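Local structure of endo-beta-1,4-glucanase (Cryptopygus antarcticus, 5H4U) at residues Gly22-Tyr27 / Met109-Thr114; Thr114-Gln119 / Asp198-Lys203. The protein hydrolyses internal beta-1,4-glucosidic linkages in carboxymethylcellulose, lichenan and barley beta-glucan, releasing mainly short cello-oligosaccharides from cellobiose to cellotetraose. One frame throughout, in Å; residues are numbered along the deposited sequence.

Contact 1 (Gly22-Tyr27 / Met109-Thr114)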
loop_
_atom_site.group_PDB
_atom_site.type_symbol
_atom_site.label_atom_id
_atom_site.label_comp_id
_atom_site.label_asym_id
_atom_site.label_seq_id
_atom_site.Cartn_x
_atom_site.Cartn_y
_atom_site.Cartn_z
ATOM N N GLY A 22 12.045 1.695 11.549
ATOM C CA GLY A 22 10.936 2.552 11.185
ATOM C C GLY A 22 9.657 2.142 11.871
ATOM O O GLY A 22 9.580 1.125 12.570
ATOM N N VAL A 23 8.640 2.957 11.632
ATOM C CA VAL A 23 7.303 2.688 12.128
ATOM C C VAL A 23 6.371 2.485 10.937
ATOM O O VAL A 23 6.659 2.899 9.811
ATOM C CB VAL A 23 6.814 3.846 13.024
ATOM C CG1 VAL A 23 7.750 4.029 14.214
ATOM C CG2 VAL A 23 6.756 5.132 12.223
ATOM N N THR A 24 5.252 1.811 11.183
ATOM C CA THR A 24 4.290 1.522 10.125
ATOM C C THR A 24 2.915 2.046 10.522
ATOM O O THR A 24 2.683 2.436 11.667
ATOM C CB THR A 24 4.253 0.016 9.784
ATOM O OG1 THR A 24 3.815 -0.749 10.915
ATOM C CG2 THR A 24 5.642 -0.472 9.315
ATOM N N THR A 25 2.011 2.111 9.548
ATOM C CA THR A 25 0.597 2.365 9.789
ATOM C C THR A 25 -0.178 1.476 8.831
ATOM O O THR A 25 0.414 0.733 8.052
ATOM C CB THR A 25 0.243 3.855 9.595
ATOM O OG1 THR A 25 0.703 4.301 8.317
ATOM C CG2 THR A 25 0.856 4.737 10.687
ATOM N N ARG A 26 -1.505 1.540 8.871
ATOM C CA ARG A 26 -2.311 0.820 7.892
ATOM C C ARG A 26 -3.307 1.762 7.229
ATOM O O ARG A 26 -3.878 2.636 7.882
ATOM C CB ARG A 26 -3.033 -0.368 8.535
ATOM C CG ARG A 26 -3.875 -0.030 9.698
ATOM C CD ARG A 26 -4.376 -1.252 10.396
ATOM N NE ARG A 26 -5.348 -0.880 11.410
ATOM C CZ ARG A 26 -5.037 -0.556 12.660
ATOM N NH1 ARG A 26 -3.768 -0.547 13.056
ATOM N NH2 ARG A 26 -5.998 -0.201 13.502
ATOM N N TYR A 27 -3.557 1.557 5.943
ATOM C CA TYR A 27 -4.461 2.488 5.288
ATOM C C TYR A 27 -4.898 1.942 3.948
ATOM O O TYR A 27 -4.209 1.128 3.343
ATOM C CB TYR A 27 -3.803 3.864 5.102
ATOM C CG TYR A 27 -3.079 4.081 3.789
ATOM C CD1 TYR A 27 -1.798 3.581 3.588
ATOM C CD2 TYR A 27 -3.658 4.838 2.766
ATOM C CE1 TYR A 27 -1.118 3.800 2.391
ATOM C CE2 TYR A 27 -2.997 5.052 1.566
ATOM C CZ TYR A 27 -1.727 4.534 1.384
ATOM O OH TYR A 27 -1.076 4.752 0.192
ATOM N N MET A 109 11.180 -5.922 5.474
ATOM C CA MET A 109 11.190 -5.483 6.855
ATOM C C MET A 109 10.931 -6.664 7.777
ATOM O O MET A 109 10.148 -7.572 7.452
ATOM C CB MET A 109 10.155 -4.330 7.084
ATOM C CG MET A 109 8.725 -4.470 6.456
ATOM S SD MET A 109 7.770 -2.879 6.426
ATOM C CE MET A 109 6.150 -3.351 6.901
ATOM N N THR A 110 11.632 -6.658 8.905
ATOM C CA THR A 110 11.386 -7.575 10.000
ATOM C C THR A 110 10.641 -6.795 11.070
ATOM O O THR A 110 11.137 -5.777 11.568
ATOM C CB THR A 110 12.675 -8.152 10.578
ATOM O OG1 THR A 110 13.422 -8.774 9.534
ATOM C CG2 THR A 110 12.339 -9.211 11.628
ATOM N N PHE A 111 9.436 -7.247 11.386
ATOM C CA PHE A 111 8.677 -6.583 12.423
ATOM C C PHE A 111 9.345 -6.783 13.767
ATOM O O PHE A 111 9.896 -7.850 14.062
ATOM C CB PHE A 111 7.239 -7.067 12.413
ATOM C CG PHE A 111 6.530 -6.648 11.184
ATOM C CD1 PHE A 111 6.234 -5.317 10.989
ATOM C CD2 PHE A 111 6.230 -7.558 10.201
ATOM C CE1 PHE A 111 5.612 -4.913 9.865
ATOM C CE2 PHE A 111 5.611 -7.167 9.079
ATOM C CZ PHE A 111 5.290 -5.837 8.902
ATOM N N THR A 112 9.312 -5.728 14.570
ATOM C CA THR A 112 10.116 -5.646 15.773
ATOM C C THR A 112 9.312 -5.656 17.076
ATOM O O THR A 112 9.890 -5.892 18.132
ATOM C CB THR A 112 11.001 -4.380 15.658
ATOM O OG1 THR A 112 12.136 -4.673 14.873
ATOM C CG2 THR A 112 11.464 -3.846 16.959
ATOM N N ASN A 113 7.991 -5.505 17.044
ATOM C CA ASN A 113 7.344 -5.332 18.340
ATOM C C ASN A 113 5.888 -5.758 18.503
ATOM O O ASN A 113 5.326 -5.457 19.566
ATOM C CB ASN A 113 7.414 -3.879 18.808
ATOM C CG ASN A 113 6.432 -2.995 18.099
ATOM O OD1 ASN A 113 6.123 -3.189 16.932
ATOM N ND2 ASN A 113 5.875 -2.063 18.821
ATOM N N THR A 114 5.210 -6.397 17.566
ATOM C CA THR A 114 3.879 -6.763 18.061
ATOM C C THR A 114 3.723 -8.267 18.180
ATOM O O THR A 114 4.691 -8.997 18.389
ATOM C CB THR A 114 2.751 -6.248 17.173
ATOM O OG1 THR A 114 2.842 -6.866 15.883
ATOM C CG2 THR A 114 2.777 -4.706 17.070
#

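Contact 2 (Thr114-Gln119 / Asp198-Lys203)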
loop_
_atom_site.group_PDB
_atom_site.type_symbol
_atom_site.label_atom_id
_atom_site.label_comp_id
_atom_site.label_asym_id
_atom_site.label_seq_id
_atom_site.Cartn_x
_atom_site.Cartn_y
_atom_site.Cartn_z
ATOM N N THR A 114 5.210 -6.397 17.566
ATOM C CA THR A 114 3.879 -6.763 18.061
ATOM C C THR A 114 3.723 -8.267 18.180
ATOM O O THR A 114 4.691 -8.997 18.389
ATOM C CB THR A 114 2.751 -6.248 17.173
ATOM O OG1 THR A 114 2.842 -6.866 15.883
ATOM C CG2 THR A 114 2.777 -4.706 17.070
ATOM N N ALA A 115 2.495 -8.740 18.085
ATOM C CA ALA A 115 2.311 -10.174 17.974
ATOM C C ALA A 115 2.944 -10.723 16.698
ATOM O O ALA A 115 3.127 -11.937 16.594
ATOM C CB ALA A 115 0.826 -10.517 18.041
ATOM N N ILE A 116 3.249 -9.872 15.715
ATOM C CA ILE A 116 3.907 -10.307 14.482
ATOM C C ILE A 116 5.413 -10.021 14.515
ATOM O O ILE A 116 6.063 -10.004 13.468
ATOM C CB ILE A 116 3.252 -9.695 13.234
ATOM C CG1 ILE A 116 3.455 -8.188 13.183
ATOM C CG2 ILE A 116 1.788 -9.995 13.231
ATOM C CD1 ILE A 116 2.886 -7.531 11.953
ATOM N N SER A 117 5.964 -9.759 15.703
ATOM C CA SER A 117 7.404 -9.573 15.882
ATOM C C SER A 117 8.182 -10.771 15.358
ATOM O O SER A 117 7.839 -11.919 15.648
ATOM C CB SER A 117 7.722 -9.357 17.357
ATOM O OG SER A 117 9.077 -8.990 17.533
ATOM N N GLY A 118 9.216 -10.502 14.568
ATOM C CA GLY A 118 9.991 -11.542 13.948
ATOM C C GLY A 118 9.552 -11.895 12.549
ATOM O O GLY A 118 10.335 -12.496 11.800
ATOM N N GLN A 119 8.319 -11.553 12.182
ATOM C CA GLN A 119 7.802 -11.855 10.862
ATOM C C GLN A 119 8.346 -10.872 9.833
ATOM O O GLN A 119 8.783 -9.761 10.149
ATOM C CB GLN A 119 6.264 -11.840 10.848
ATOM C CG GLN A 119 5.604 -12.810 11.811
ATOM C CD GLN A 119 4.076 -12.799 11.720
ATOM O OE1 GLN A 119 3.508 -12.514 10.665
ATOM N NE2 GLN A 119 3.405 -13.117 12.829
ATOM N N ASP A 198 -1.090 -3.562 15.729
ATOM C CA ASP A 198 -1.357 -2.125 15.767
ATOM C C ASP A 198 -0.039 -1.371 15.627
ATOM O O ASP A 198 0.747 -1.307 16.577
ATOM C CB ASP A 198 -2.072 -1.777 17.068
ATOM C CG ASP A 198 -2.716 -0.430 17.039
ATOM O OD1 ASP A 198 -2.864 0.157 15.936
ATOM O OD2 ASP A 198 -3.101 0.036 18.128
ATOM N N ASN A 199 0.199 -0.786 14.456
ATOM C CA ASN A 199 1.411 -0.018 14.184
ATOM C C ASN A 199 2.658 -0.793 14.586
ATOM O O ASN A 199 3.386 -0.368 15.490
ATOM C CB ASN A 199 1.408 1.327 14.897
ATOM C CG ASN A 199 0.287 2.213 14.504
ATOM O OD1 ASN A 199 -0.353 2.014 13.481
ATOM N ND2 ASN A 199 0.068 3.260 15.297
ATOM N N PRO A 200 2.923 -1.939 13.974
ATOM C CA PRO A 200 4.136 -2.669 14.346
ATOM C C PRO A 200 5.321 -1.870 13.868
ATOM O O PRO A 200 5.317 -1.296 12.786
ATOM C CB PRO A 200 3.990 -4.003 13.613
ATOM C CG PRO A 200 3.116 -3.692 12.453
ATOM C CD PRO A 200 2.141 -2.679 12.973
ATOM N N SER A 201 6.323 -1.771 14.737
ATOM C CA SER A 201 7.616 -1.227 14.377
ATOM C C SER A 201 8.459 -2.286 13.667
ATOM O O SER A 201 8.190 -3.490 13.761
ATOM C CB SER A 201 8.316 -0.744 15.631
ATOM O OG SER A 201 7.504 0.223 16.246
ATOM N N MET A 202 9.513 -1.843 12.984
ATOM C CA MET A 202 10.295 -2.828 12.254
ATOM C C MET A 202 11.698 -2.284 12.030
ATOM O O MET A 202 11.976 -1.109 12.273
ATOM C CB MET A 202 9.605 -3.206 10.934
ATOM C CG MET A 202 9.251 -2.063 9.966
ATOM S SD MET A 202 10.723 -1.284 9.357
ATOM C CE MET A 202 10.104 -0.014 8.366
ATOM N N LYS A 203 12.571 -3.167 11.555
ATOM C CA LYS A 203 13.795 -2.800 10.869
ATOM C C LYS A 203 13.647 -3.227 9.412
ATOM O O LYS A 203 12.928 -4.175 9.115
ATOM C CB LYS A 203 15.019 -3.447 11.534
ATOM C CG LYS A 203 14.835 -4.917 11.817
ATOM C CD LYS A 203 16.058 -5.609 12.432
ATOM C CE LYS A 203 15.670 -6.997 13.010
ATOM N NZ LYS A 203 16.214 -8.184 12.228
#

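Contact 1 (Gly22-Tyr27 / Met109-Thr114)
Two torsions turn a methyl of Thr24 and one of Met109 toward each other: Thr24 chi1 of 63° sets OG1 between the backbone N and the carbonyl carbon and leaves CG2 anti to that carbon, facing Met109, whose chain runs extended through chi2 (-165°) before bending at chi3, which swings CE toward the threonine methyl. The setting is the curled, mixed beta-sheet of a glycosyl hydrolase family 45 enzyme, of the double-psi beta-barrel clan. Strands 19-27 and 106-111 are not neighbours in this sheet; each pairs antiparallel with strand 201-207, and the side chains of Thr24 and Met109 reach toward each other past that strand, where Met202 touches both. They approach tip to tip, methyl to methyl. Methionine suits the longer reach, since its unbranched chain can carry a methyl far from the backbone. Threonine suits the other side because its two branches divide the work: CG2 enters the apolar cluster, while OG1 is probably hydrogen-bonded to the backbone oxygen of Pro200, which would satisfy a buried hydroxyl. Phe111, packed also against Pro200 and Met121, presents its ring edge to the threonine methyl, which lies near the ring plane and not over a face. This is a small, wholly apolar meeting of buried groups, with Thr24 CG2 placed 3.8 Å from Met109 CE and 4.5 Å from Phe111 CE1.

Contact 2 (Thr114-Gln119 / Asp198-Lys203)
Thr114 and Pro200 carry most of this contact, the threonine side chain crossing the proline ring at a slant. From CB, which points toward the 198-203 segment, Thr114 forks into two branches with different tasks. The methyl CG2 lies against Pro200 CA and Pro200 CB, 3.7 Å from each, and is 4.0 Å from Asp198 O. The hydroxyl OG1 also passes close to the ring, 3.8 Å from Pro200 CB, but its hydrogen bond stays within its own loop: it accepts one of 3.0 Å from Ile116 N, nearly straight at 170°, which makes an ST turn. With chi1 at 64°, OG1 sits between the backbone N and the carbonyl carbon, within range of the amide two residues on. Threonine thus suits the place by offering a turn-forming hydroxyl and an apolar methyl at once.

Ile116 completes the apolar patch. Its CD1, at the end of an extended chi2, rests 3.9 Å from Pro200 CG, while its side chain also touches Phe111. The compact proline ring, held rigid by its closure onto the backbone, offers CB mainly to the threonine and CG to the isoleucine. Asp198, at the exposed border, turns its carboxylate to a salt bridge with Arg26.

Two further bonds shape the loop, Ser117 N to Thr114 O and Gln119 N to Ile116 O, and Gly118 has a positive phi (94°) at which a side chain would strike the preceding carbonyl. The arrangement is a beta hairpin connection between antiparallel strands 106-111 and 120-128, built from a type I turn (Thr114 to Ser117) overlapping a type II turn (Ile116 to Gln119), with Ile116 and Ser117 common to both.

Overall arrangement
The two contacts lie side by side, their centres about 5 Å apart, and share Thr114. Strand 201-207 and the residues leading into it join them, since this strand pairs with both 19-27 and 106-111. Two probable hydrogen bonds tie contact 1 to contact 2: the Thr24-Pro200 bond, and one between Asn113 and the strand's first residues, where Asn113 OD1 lies 2.6 Å from Ser201 N. The inferred proton donor, Asp138, is nearer to contact 1, its side chain about 7 Å from that of Thr24 and about 10 Å from that of Pro200.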